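Local coordinates for neurogenic locus protein delta (Drosophila melanogaster, PDB 7ALK) that acts as a ligand for the Notch receptor and is required for the correct separation of neural and epidermal cell lineages, at residues L8-N13 with E72-L77; N13-D18 with S149-L154; S38-F43 with A110-N115. All coordinates share one frame; numbering follows the deposited sequence.

Contact 1: residues L8-N13 with E72-L77; sequences LKYFSN and ENSVNL. With NAG (2-acetamido-2-deoxy-beta-D-glucopyranose), chain C.
The ring of Tyr10 lays one face over the backbone carbonyl of Val75, with Val75 O displaced toward the rim and 3.4 Å from Tyr10 CD1. Tyr10 CG is anti to the backbone N (chi1 -163°), beside the carbonyl carbon, which sets where the ring starts from the strand. Asn76 crosses Tyr10 at about a right angle, its amide turned 70° from the ring plane, and places Asn76 OD1 at the ring edge, 3.9 Å from Tyr10 CD1. The other amide atom, Asn76 ND2, is bonded covalently to C1 of the N-linked sugar. At the far end of the ring, Tyr10 OH meets Ser74 CB at 3.6 Å; Ser74 OG itself is hydrogen-bonded to Asp14. Beneath these side chains strands 3-12 and 75-76 of the C2-like domain run antiparallel: Tyr10 faces Asn76 as a non-hydrogen-bonded pair, and Phe11 faces Val75 as a hydrogen-bonded one, through Val75 N to Phe11 O (2.7 Å) and Phe11 N to Val75 O (3.1 Å). Along its other edge strand 3-12 has a classic bulge, where Lys9 and Tyr10 together face Glu155. On the face of Phe11 and Val75, the Phe11 ring presents its edge, at CD2, to Asn73 O (3.7 Å). Leu77 reaches back with both methyls, CD2 packing obliquely on Leu8 CB at 3.6 Å while CD1 lies against Phe11 N.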
loop_
_atom_site.group_PDB
_atom_site.type_symbol
_atom_site.label_atom_id
_atom_site.label_comp_id
_atom_site.label_asym_id
_atom_site.label_seq_id
_atom_site.Cartn_x
_atom_site.Cartn_y
_atom_site.Cartn_z
ATOM N N LEU A 8 3.969 -8.916 -4.667
ATOM C CA LEU A 8 4.381 -10.277 -4.970
ATOM C C LEU A 8 5.894 -10.338 -5.130
ATOM O O LEU A 8 6.507 -9.452 -5.731
ATOM C CB LEU A 8 3.695 -10.766 -6.244
ATOM C CG LEU A 8 2.206 -10.444 -6.381
ATOM C CD1 LEU A 8 1.748 -10.647 -7.814
ATOM C CD2 LEU A 8 1.384 -11.294 -5.427
ATOM N N LYS A 9 6.501 -11.392 -4.585
ATOM C CA LYS A 9 7.949 -11.550 -4.628
ATOM C C LYS A 9 8.379 -12.722 -5.502
ATOM O O LYS A 9 9.059 -12.519 -6.511
ATOM C CB LYS A 9 8.510 -11.702 -3.207
ATOM C CG LYS A 9 8.229 -10.507 -2.308
ATOM C CD LYS A 9 9.154 -10.483 -1.100
ATOM C CE LYS A 9 8.963 -11.711 -0.228
ATOM N NZ LYS A 9 9.879 -11.707 0.947
ATOM N N TYR A 10 8.001 -13.949 -5.147
ATOM C CA TYR A 10 8.456 -15.123 -5.882
ATOM C C TYR A 10 7.335 -16.143 -5.994
ATOM O O TYR A 10 6.697 -16.483 -4.995
ATOM C CB TYR A 10 9.672 -15.761 -5.200
ATOM C CG TYR A 10 10.449 -16.705 -6.089
ATOM C CD1 TYR A 10 11.463 -16.236 -6.914
ATOM C CD2 TYR A 10 10.173 -18.066 -6.099
ATOM C CE1 TYR A 10 12.179 -17.095 -7.727
ATOM C CE2 TYR A 10 10.884 -18.933 -6.908
ATOM C CZ TYR A 10 11.885 -18.442 -7.720
ATOM O OH TYR A 10 12.598 -19.298 -8.527
ATOM N N PHE A 11 7.101 -16.621 -7.212
ATOM C CA PHE A 11 6.230 -17.759 -7.466
ATOM C C PHE A 11 7.089 -18.916 -7.951
ATOM O O PHE A 11 7.876 -18.755 -8.888
ATOM C CB PHE A 11 5.153 -17.420 -8.499
ATOM C CG PHE A 11 4.164 -18.529 -8.727
ATOM C CD1 PHE A 11 3.183 -18.803 -7.787
ATOM C CD2 PHE A 11 4.217 -19.297 -9.877
ATOM C CE1 PHE A 11 2.272 -19.823 -7.991
ATOM C CE2 PHE A 11 3.307 -20.318 -10.087
ATOM C CZ PHE A 11 2.334 -20.580 -9.142
ATOM N N SER A 12 6.948 -20.073 -7.310
ATOM C CA SER A 12 7.810 -21.221 -7.556
ATOM C C SER A 12 7.003 -22.340 -8.201
ATOM O O SER A 12 5.993 -22.780 -7.644
ATOM C CB SER A 12 8.453 -21.705 -6.256
ATOM O OG SER A 12 9.393 -22.735 -6.504
ATOM N N ASN A 13 7.457 -22.799 -9.367
ATOM C CA ASN A 13 6.828 -23.917 -10.062
ATOM C C ASN A 13 7.766 -24.459 -11.134
ATOM O O ASN A 13 7.513 -24.295 -12.331
ATOM C CB ASN A 13 5.491 -23.489 -10.673
ATOM C CG ASN A 13 4.763 -24.635 -11.349
ATOM O OD1 ASN A 13 4.358 -24.529 -12.506
ATOM N ND2 ASN A 13 4.606 -25.743 -10.635
ATOM N N GLU A 72 7.334 -17.427 -16.828
ATOM C CA GLU A 72 7.088 -18.837 -17.095
ATOM C C GLU A 72 7.587 -19.671 -15.924
ATOM O O GLU A 72 8.691 -19.444 -15.419
ATOM C CB GLU A 72 7.778 -19.290 -18.386
ATOM C CG GLU A 72 7.301 -18.573 -19.634
ATOM C CD GLU A 72 8.020 -19.046 -20.880
ATOM O OE1 GLU A 72 9.126 -19.610 -20.749
ATOM O OE2 GLU A 72 7.481 -18.854 -21.990
ATOM N N ASN A 73 6.767 -20.638 -15.505
ATOM C CA ASN A 73 7.085 -21.512 -14.380
ATOM C C ASN A 73 7.425 -20.697 -13.139
ATOM O O ASN A 73 6.606 -19.898 -12.674
ATOM C CB ASN A 73 8.232 -22.458 -14.744
ATOM C CG ASN A 73 7.758 -23.672 -15.523
ATOM O OD1 ASN A 73 6.643 -23.695 -16.044
ATOM N ND2 ASN A 73 8.607 -24.692 -15.605
ATOM N N SER A 74 8.627 -20.881 -12.601
ATOM C CA SER A 74 9.053 -20.093 -11.451
ATOM C C SER A 74 9.418 -18.682 -11.897
ATOM O O SER A 74 10.110 -18.497 -12.904
ATOM C CB SER A 74 10.235 -20.764 -10.754
ATOM O OG SER A 74 11.202 -21.203 -11.692
ATOM N N VAL A 75 8.955 -17.682 -11.147
ATOM C CA VAL A 75 9.032 -16.283 -11.560
ATOM C C VAL A 75 9.593 -15.446 -10.416
ATOM O O VAL A 75 9.145 -15.574 -9.271
ATOM C CB VAL A 75 7.651 -15.746 -11.986
ATOM C CG1 VAL A 75 7.715 -14.249 -12.266
ATOM C CG2 VAL A 75 7.132 -16.500 -13.201
ATOM N N ASN A 76 10.563 -14.584 -10.728
ATOM C CA ASN A 76 11.058 -13.590 -9.779
ATOM C C ASN A 76 10.308 -12.289 -10.031
ATOM O O ASN A 76 10.562 -11.601 -11.026
ATOM C CB ASN A 76 12.563 -13.379 -9.921
ATOM C CG ASN A 76 13.216 -12.960 -8.613
ATOM O OD1 ASN A 76 12.532 -12.579 -7.661
ATOM N ND2 ASN A 76 14.546 -13.033 -8.563
ATOM N N LEU A 77 9.384 -11.952 -9.135
ATOM C CA LEU A 77 8.571 -10.757 -9.318
ATOM C C LEU A 77 9.187 -9.521 -8.676
ATOM O O LEU A 77 8.913 -8.401 -9.123
ATOM C CB LEU A 77 7.163 -10.986 -8.761
ATOM C CG LEU A 77 6.351 -12.095 -9.440
ATOM C CD1 LEU A 77 6.529 -13.431 -8.727
ATOM C CD2 LEU A 77 4.882 -11.720 -9.521
HETATM C C1 NAG C . 15.357 -12.730 -7.398
HETATM C C2 NAG C . 16.129 -11.416 -7.333
HETATM C C3 NAG C . 17.151 -11.480 -6.196
HETATM C C4 NAG C . 16.514 -11.957 -4.893
HETATM C C5 NAG C . 15.601 -13.170 -5.092
HETATM C C6 NAG C . 14.759 -13.474 -3.873
HETATM C C7 NAG C . 17.379 -9.962 -8.886
HETATM C C8 NAG C . 17.998 -9.854 -10.247
HETATM N N2 NAG C . 16.785 -11.128 -8.601
HETATM O O3 NAG C . 17.724 -10.194 -5.992
HETATM O O4 NAG C . 17.541 -12.332 -3.983
HETATM O O5 NAG C . 14.688 -12.943 -6.174
HETATM O O6 NAG C . 14.207 -14.782 -3.930
HETATM O O7 NAG C . 17.420 -9.037 -8.078
#

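Contact 2: residues N13-D18 with S149-L154; sequences NDHGRD and SQYTSL
With CG anti to the carbonyl carbon in both residues (chi1 -58° in Tyr151), Tyr151 and Arg17 both start their side chains toward the facing segment, and Arg17 is extended from CG to NE. The anti chi2 of Arg17 (-174°) carries Arg17 CD over one face of the Tyr151 ring, 3.9 Å from the ring centroid and only 15° off the normal: a CH-pi contact made by the methylene rather than by the charged group. The guanidinium, turned from the ring plane, has its NH2 in a weak hydrogen bond to Gly33 O. The opposite face of Tyr151 is lined by CG of its own neighbour, Gln150. His15 adds a looser touch, His15 CD2 to Tyr151 CD1 at 4.4 Å, and Asp18 O lies 3.9 Å from Tyr151 CD2.

Beside this aromatic contact, Asn13 ND2 lies against the methyl of Thr152, 3.3 Å from Thr152 CG2, while Thr152 OG1 is hydrogen-bonded to Gln128. Asn13 OD1 accepts a weak hydrogen bond from Arg17 N, tying the loop to itself, and Gly16 N to Asn13 O (3.3 Å) closes a type I turn. Ser149 N to Thr152 O (2.9 Å) bridges the connection on the other side. No hydrogen bond spans the two segments; the type I turn after strand 3-12 packs on the hairpin connection between strands 143-148 and 153-161 of the C2-like domain.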
loop_
_atom_site.group_PDB
_atom_site.type_symbol
_atom_site.label_atom_id
_atom_site.label_comp_id
_atom_site.label_asym_id
_atom_site.label_seq_id
_atom_site.Cartn_x
_atom_site.Cartn_y
_atom_site.Cartn_z
ATOM N N ASN A 13 7.457 -22.799 -9.367
ATOM C CA ASN A 13 6.828 -23.917 -10.062
ATOM C C ASN A 13 7.766 -24.459 -11.134
ATOM O O ASN A 13 7.513 -24.295 -12.331
ATOM C CB ASN A 13 5.491 -23.489 -10.673
ATOM C CG ASN A 13 4.763 -24.635 -11.349
ATOM O OD1 ASN A 13 4.358 -24.529 -12.506
ATOM N ND2 ASN A 13 4.606 -25.743 -10.635
ATOM N N ASP A 14 8.854 -25.104 -10.709
ATOM C CA ASP A 14 9.866 -25.579 -11.648
ATOM C C ASP A 14 9.358 -26.706 -12.536
ATOM O O ASP A 14 9.936 -26.946 -13.603
ATOM C CB ASP A 14 11.109 -26.043 -10.888
ATOM C CG ASP A 14 11.718 -24.945 -10.042
ATOM O OD1 ASP A 14 11.599 -23.761 -10.426
ATOM O OD2 ASP A 14 12.315 -25.263 -8.993
ATOM N N HIS A 15 8.298 -27.400 -12.127
ATOM C CA HIS A 15 7.778 -28.530 -12.880
ATOM C C HIS A 15 6.772 -28.124 -13.949
ATOM O O HIS A 15 6.453 -28.943 -14.818
ATOM C CB HIS A 15 7.129 -29.539 -11.928
ATOM C CG HIS A 15 8.074 -30.114 -10.919
ATOM N ND1 HIS A 15 9.439 -29.941 -10.996
ATOM C CD2 HIS A 15 7.852 -30.858 -9.811
ATOM C CE1 HIS A 15 10.017 -30.553 -9.978
ATOM N NE2 HIS A 15 9.076 -31.118 -9.244
ATOM N N GLY A 16 6.271 -26.890 -13.911
ATOM C CA GLY A 16 5.276 -26.441 -14.864
ATOM C C GLY A 16 3.993 -27.241 -14.788
ATOM O O GLY A 16 3.475 -27.689 -15.814
ATOM N N ARG A 17 3.470 -27.424 -13.580
ATOM C CA ARG A 17 2.329 -28.297 -13.346
ATOM C C ARG A 17 1.102 -27.487 -12.933
ATOM O O ARG A 17 1.124 -26.255 -12.870
ATOM C CB ARG A 17 2.677 -29.359 -12.301
ATOM C CG ARG A 17 3.733 -30.339 -12.782
ATOM C CD ARG A 17 3.962 -31.474 -11.800
ATOM N NE ARG A 17 5.024 -32.362 -12.257
ATOM C CZ ARG A 17 4.851 -33.355 -13.119
ATOM N NH1 ARG A 17 3.664 -33.621 -13.638
ATOM N NH2 ARG A 17 5.897 -34.099 -13.470
ATOM N N ASP A 18 0.023 -28.207 -12.644
ATOM C CA ASP A 18 -1.311 -27.647 -12.484
ATOM C C ASP A 18 -1.811 -27.888 -11.065
ATOM O O ASP A 18 -1.235 -28.663 -10.297
ATOM C CB ASP A 18 -2.271 -28.267 -13.513
ATOM C CG ASP A 18 -3.568 -27.493 -13.668
ATOM O OD1 ASP A 18 -4.003 -26.839 -12.699
ATOM O OD2 ASP A 18 -4.154 -27.546 -14.770
ATOM N N SER A 149 1.379 -25.024 -1.912
ATOM C CA SER A 149 0.417 -26.063 -2.253
ATOM C C SER A 149 1.118 -27.402 -2.444
ATOM O O SER A 149 2.050 -27.733 -1.704
ATOM C CB SER A 149 -0.361 -25.683 -3.516
ATOM O OG SER A 149 -1.123 -26.779 -3.994
ATOM N N GLN A 150 0.677 -28.180 -3.435
ATOM C CA GLN A 150 1.308 -29.467 -3.707
ATOM C C GLN A 150 2.571 -29.305 -4.544
ATOM O O GLN A 150 3.566 -30.002 -4.315
ATOM C CB GLN A 150 0.318 -30.398 -4.408
ATOM C CG GLN A 150 0.824 -31.820 -4.601
ATOM C CD GLN A 150 0.770 -32.640 -3.325
ATOM O OE1 GLN A 150 0.096 -32.272 -2.362
ATOM N NE2 GLN A 150 1.485 -33.760 -3.313
ATOM N N TYR A 151 2.550 -28.393 -5.514
ATOM C CA TYR A 151 3.693 -28.145 -6.382
ATOM C C TYR A 151 4.169 -26.703 -6.380
ATOM O O TYR A 151 5.363 -26.465 -6.573
ATOM C CB TYR A 151 3.366 -28.539 -7.832
ATOM C CG TYR A 151 2.950 -29.981 -8.013
ATOM C CD1 TYR A 151 3.887 -31.005 -7.979
ATOM C CD2 TYR A 151 1.620 -30.316 -8.228
ATOM C CE1 TYR A 151 3.511 -32.323 -8.149
ATOM C CE2 TYR A 151 1.234 -31.631 -8.399
ATOM C CZ TYR A 151 2.183 -32.631 -8.358
ATOM O OH TYR A 151 1.804 -33.942 -8.529
ATOM N N THR A 152 3.279 -25.738 -6.168
ATOM C CA THR A 152 3.595 -24.330 -6.340
ATOM C C THR A 152 3.724 -23.626 -4.996
ATOM O O THR A 152 3.196 -24.074 -3.974
ATOM C CB THR A 152 2.529 -23.629 -7.188
ATOM O OG1 THR A 152 1.235 -23.854 -6.614
ATOM C CG2 THR A 152 2.544 -24.168 -8.603
ATOM N N SER A 153 4.436 -22.502 -5.019
ATOM C CA SER A 153 4.652 -21.684 -3.833
ATOM C C SER A 153 4.680 -20.221 -4.249
ATOM O O SER A 153 5.373 -19.863 -5.205
ATOM C CB SER A 153 5.959 -22.062 -3.129
ATOM O OG SER A 153 6.264 -21.145 -2.094
ATOM N N LEU A 154 3.931 -19.386 -3.533
ATOM C CA LEU A 154 3.849 -17.958 -3.817
ATOM C C LEU A 154 4.222 -17.180 -2.564
ATOM O O LEU A 154 3.622 -17.381 -1.503
ATOM C CB LEU A 154 2.448 -17.569 -4.293
ATOM C CG LEU A 154 2.221 -16.074 -4.525
ATOM C CD1 LEU A 154 3.254 -15.518 -5.491
ATOM C CD2 LEU A 154 0.819 -15.825 -5.044
#

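Contact 3: residues S38-F43 with A110-N115; sequences SCKTRF and AWHDTN. With NAG (2-acetamido-2-deoxy-beta-D-glucopyranose), chain B.
Arg42 and Asp113 form the salt bridge of this contact. Arg42 NH1 donates to Asp113 OD2 at 2.6 Å, OD2 being met nearly along its C-O bond and lying close to the guanidinium plane, with the two flat groups only 15° apart. A bend at chi3 (69°) turns NE out of the extended line of the arginine, and NE is hydrogen-bonded to Thr67 O. Over the guanidinium centre rests the acetamido methyl C8 of the sugar attached to Asn115, 3.5 Å from Arg42 CZ. An alanine in place of Arg42 would probably leave Asp113 without this charged mate and deprive the sugar methyl of the flat group beneath it.

Backbone hydrogen bonds join the two strands in antiparallel fashion. Arg42 and Trp111 are a hydrogen-bonded pair, with Arg42 N to Trp111 O at 2.7 Å and Trp111 N to Arg42 O at 3.0 Å, and Asp113 N adds a bond to Lys40 O. A weak side-chain bond, Lys40 N to His112 ND1 (3.2 Å), lies near the imidazole plane.

A sulfur-aromatic contact and an apolar one involve the face carrying Thr41, Phe43, Ala110 and His112. Cys39 SG, disulfide-bonded to Cys24, sits 3.7 Å from His112 CB and approaches the imidazole obliquely. Farther along, Ala110 CB touches Phe43 CE1 at 3.8 Å.

Strands 40-48 and 103-113 are the two inner members of a four-stranded antiparallel sheet of the C2-like domain: strand 63-72 flanks the first, and strand 124-135 flanks the second.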
loop_
_atom_site.group_PDB
_atom_site.type_symbol
_atom_site.label_atom_id
_atom_site.label_comp_id
_atom_site.label_asym_id
_atom_site.label_seq_id
_atom_site.Cartn_x
_atom_site.Cartn_y
_atom_site.Cartn_z
ATOM N N SER A 38 6.452 -25.387 -20.375
ATOM C CA SER A 38 6.455 -24.419 -19.279
ATOM C C SER A 38 5.064 -23.851 -19.009
ATOM O O SER A 38 4.105 -24.150 -19.728
ATOM C CB SER A 38 7.445 -23.284 -19.560
ATOM O OG SER A 38 6.946 -22.397 -20.547
ATOM N N CYS A 39 4.948 -23.026 -17.970
ATOM C CA CYS A 39 3.665 -22.516 -17.492
ATOM C C CYS A 39 3.679 -20.994 -17.547
ATOM O O CYS A 39 4.311 -20.345 -16.707
ATOM C CB CYS A 39 3.388 -23.009 -16.072
ATOM S SG CYS A 39 1.642 -23.151 -15.654
ATOM N N LYS A 40 2.975 -20.427 -18.524
ATOM C CA LYS A 40 2.907 -18.978 -18.693
ATOM C C LYS A 40 1.966 -18.410 -17.636
ATOM O O LYS A 40 0.742 -18.531 -17.755
ATOM C CB LYS A 40 2.445 -18.634 -20.105
ATOM C CG LYS A 40 3.144 -19.453 -21.181
ATOM C CD LYS A 40 3.383 -18.653 -22.451
ATOM C CE LYS A 40 4.439 -17.582 -22.237
ATOM N NZ LYS A 40 4.708 -16.801 -23.474
ATOM N N THR A 41 2.533 -17.776 -16.613
ATOM C CA THR A 41 1.818 -17.477 -15.378
ATOM C C THR A 41 1.339 -16.029 -15.350
ATOM O O THR A 41 2.141 -15.100 -15.496
ATOM C CB THR A 41 2.708 -17.754 -14.166
ATOM O OG1 THR A 41 3.176 -19.109 -14.215
ATOM C CG2 THR A 41 1.935 -17.533 -12.874
ATOM N N ARG A 42 0.035 -15.847 -15.151
ATOM C CA ARG A 42 -0.563 -14.571 -14.786
ATOM C C ARG A 42 -1.024 -14.642 -13.334
ATOM O O ARG A 42 -0.878 -15.666 -12.660
ATOM C CB ARG A 42 -1.737 -14.221 -15.705
ATOM C CG ARG A 42 -1.418 -14.252 -17.181
ATOM C CD ARG A 42 -2.675 -14.087 -18.023
ATOM N NE ARG A 42 -3.251 -12.751 -17.920
ATOM C CZ ARG A 42 -4.328 -12.350 -18.580
ATOM N NH1 ARG A 42 -4.993 -13.166 -19.384
ATOM N NH2 ARG A 42 -4.747 -11.095 -18.438
ATOM N N PHE A 43 -1.597 -13.542 -12.854
ATOM C CA PHE A 43 -2.147 -13.498 -11.509
ATOM C C PHE A 43 -3.444 -12.706 -11.507
ATOM O O PHE A 43 -3.647 -11.809 -12.329
ATOM C CB PHE A 43 -1.167 -12.878 -10.500
ATOM C CG PHE A 43 0.125 -13.631 -10.363
ATOM C CD1 PHE A 43 0.250 -14.651 -9.437
ATOM C CD2 PHE A 43 1.219 -13.309 -11.149
ATOM C CE1 PHE A 43 1.437 -15.345 -9.304
ATOM C CE2 PHE A 43 2.408 -13.998 -11.020
ATOM C CZ PHE A 43 2.516 -15.017 -10.095
ATOM N N ALA A 110 -2.975 -17.766 -9.058
ATOM C CA ALA A 110 -1.962 -17.887 -10.097
ATOM C C ALA A 110 -2.532 -18.726 -11.231
ATOM O O ALA A 110 -3.024 -19.835 -11.001
ATOM C CB ALA A 110 -0.682 -18.521 -9.550
ATOM N N TRP A 111 -2.472 -18.194 -12.451
ATOM C CA TRP A 111 -3.137 -18.804 -13.593
ATOM C C TRP A 111 -2.157 -19.039 -14.732
ATOM O O TRP A 111 -1.221 -18.265 -14.942
ATOM C CB TRP A 111 -4.287 -17.930 -14.105
ATOM C CG TRP A 111 -5.548 -18.068 -13.327
ATOM C CD1 TRP A 111 -5.832 -17.499 -12.122
ATOM C CD2 TRP A 111 -6.708 -18.818 -13.702
ATOM N NE1 TRP A 111 -7.097 -17.850 -11.721
ATOM C CE2 TRP A 111 -7.657 -18.660 -12.674
ATOM C CE3 TRP A 111 -7.035 -19.610 -14.807
ATOM C CZ2 TRP A 111 -8.910 -19.265 -12.716
ATOM C CZ3 TRP A 111 -8.280 -20.209 -14.848
ATOM C CH2 TRP A 111 -9.203 -20.032 -13.810
ATOM N N HIS A 112 -2.391 -20.122 -15.467
ATOM C CA HIS A 112 -1.730 -20.355 -16.739
ATOM C C HIS A 112 -2.575 -19.765 -17.860
ATOM O O HIS A 112 -3.806 -19.728 -17.779
ATOM C CB HIS A 112 -1.511 -21.850 -16.977
ATOM C CG HIS A 112 -1.090 -22.186 -18.374
ATOM N ND1 HIS A 112 0.201 -22.015 -18.825
ATOM C CD2 HIS A 112 -1.791 -22.677 -19.423
ATOM C CE1 HIS A 112 0.279 -22.389 -20.089
ATOM N NE2 HIS A 112 -0.918 -22.795 -20.476
ATOM N N ASP A 113 -1.904 -19.291 -18.907
ATOM C CA ASP A 113 -2.601 -18.644 -20.016
ATOM C C ASP A 113 -1.703 -18.671 -21.242
ATOM O O ASP A 113 -0.611 -18.095 -21.220
ATOM C CB ASP A 113 -2.976 -17.208 -19.652
ATOM C CG ASP A 113 -4.256 -16.749 -20.320
ATOM O OD1 ASP A 113 -5.016 -17.612 -20.804
ATOM O OD2 ASP A 113 -4.501 -15.524 -20.360
ATOM N N THR A 114 -2.157 -19.333 -22.303
ATOM C CA THR A 114 -1.398 -19.353 -23.542
ATOM C C THR A 114 -1.490 -17.995 -24.236
ATOM O O THR A 114 -2.314 -17.141 -23.892
ATOM C CB THR A 114 -1.900 -20.463 -24.464
ATOM O OG1 THR A 114 -3.281 -20.243 -24.774
ATOM C CG2 THR A 114 -1.745 -21.819 -23.795
ATOM N N ASN A 115 -0.626 -17.796 -25.230
ATOM C CA ASN A 115 -0.528 -16.496 -25.879
ATOM C C ASN A 115 0.085 -16.620 -27.270
ATOM O O ASN A 115 1.028 -15.895 -27.606
ATOM C CB ASN A 115 0.291 -15.543 -25.003
ATOM C CG ASN A 115 0.098 -14.085 -25.375
ATOM O OD1 ASN A 115 -0.476 -13.764 -26.415
ATOM N ND2 ASN A 115 0.586 -13.189 -24.518
HETATM C C1 NAG B . 0.472 -11.778 -24.778
HETATM C C2 NAG B . 0.723 -10.928 -23.545
HETATM C C3 NAG B . 0.571 -9.454 -23.892
HETATM C C4 NAG B . 1.494 -9.083 -25.049
HETATM C C5 NAG B . 1.359 -10.057 -26.223
HETATM C C6 NAG B . 2.479 -9.900 -27.223
HETATM C C7 NAG B . -1.466 -11.137 -22.402
HETATM C C8 NAG B . -2.150 -11.578 -21.143
HETATM N N2 NAG B . -0.136 -11.297 -22.428
HETATM O O3 NAG B . 0.873 -8.681 -22.735
HETATM O O4 NAG B . 1.169 -7.786 -25.541
HETATM O O5 NAG B . 1.404 -11.427 -25.790
HETATM O O6 NAG B . 3.731 -10.253 -26.647
HETATM O O7 NAG B . -2.093 -10.667 -23.347
#

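Contacts 1 and 3 are strand pairings in two different sheets of the C2-like domain, whereas contact 2 packs turns and lacks hydrogen bonds between its segments. Contacts 1 and 2 share Asn13 and reach the same sheet, since strands 3-12 and 153-161 are neighbours joined through Ser12 N and Ser153 O. Contact 1 meets contact 3 where Asn73 N bonds to Cys39 O. None is wholly core: each strand pairing has buried side chains on one face and a glycan near the other, while contact 2 sets its exposed tyrosine beside buried Asn13 and Thr152. A salt bridge between the paired segments appears in contact 3 alone.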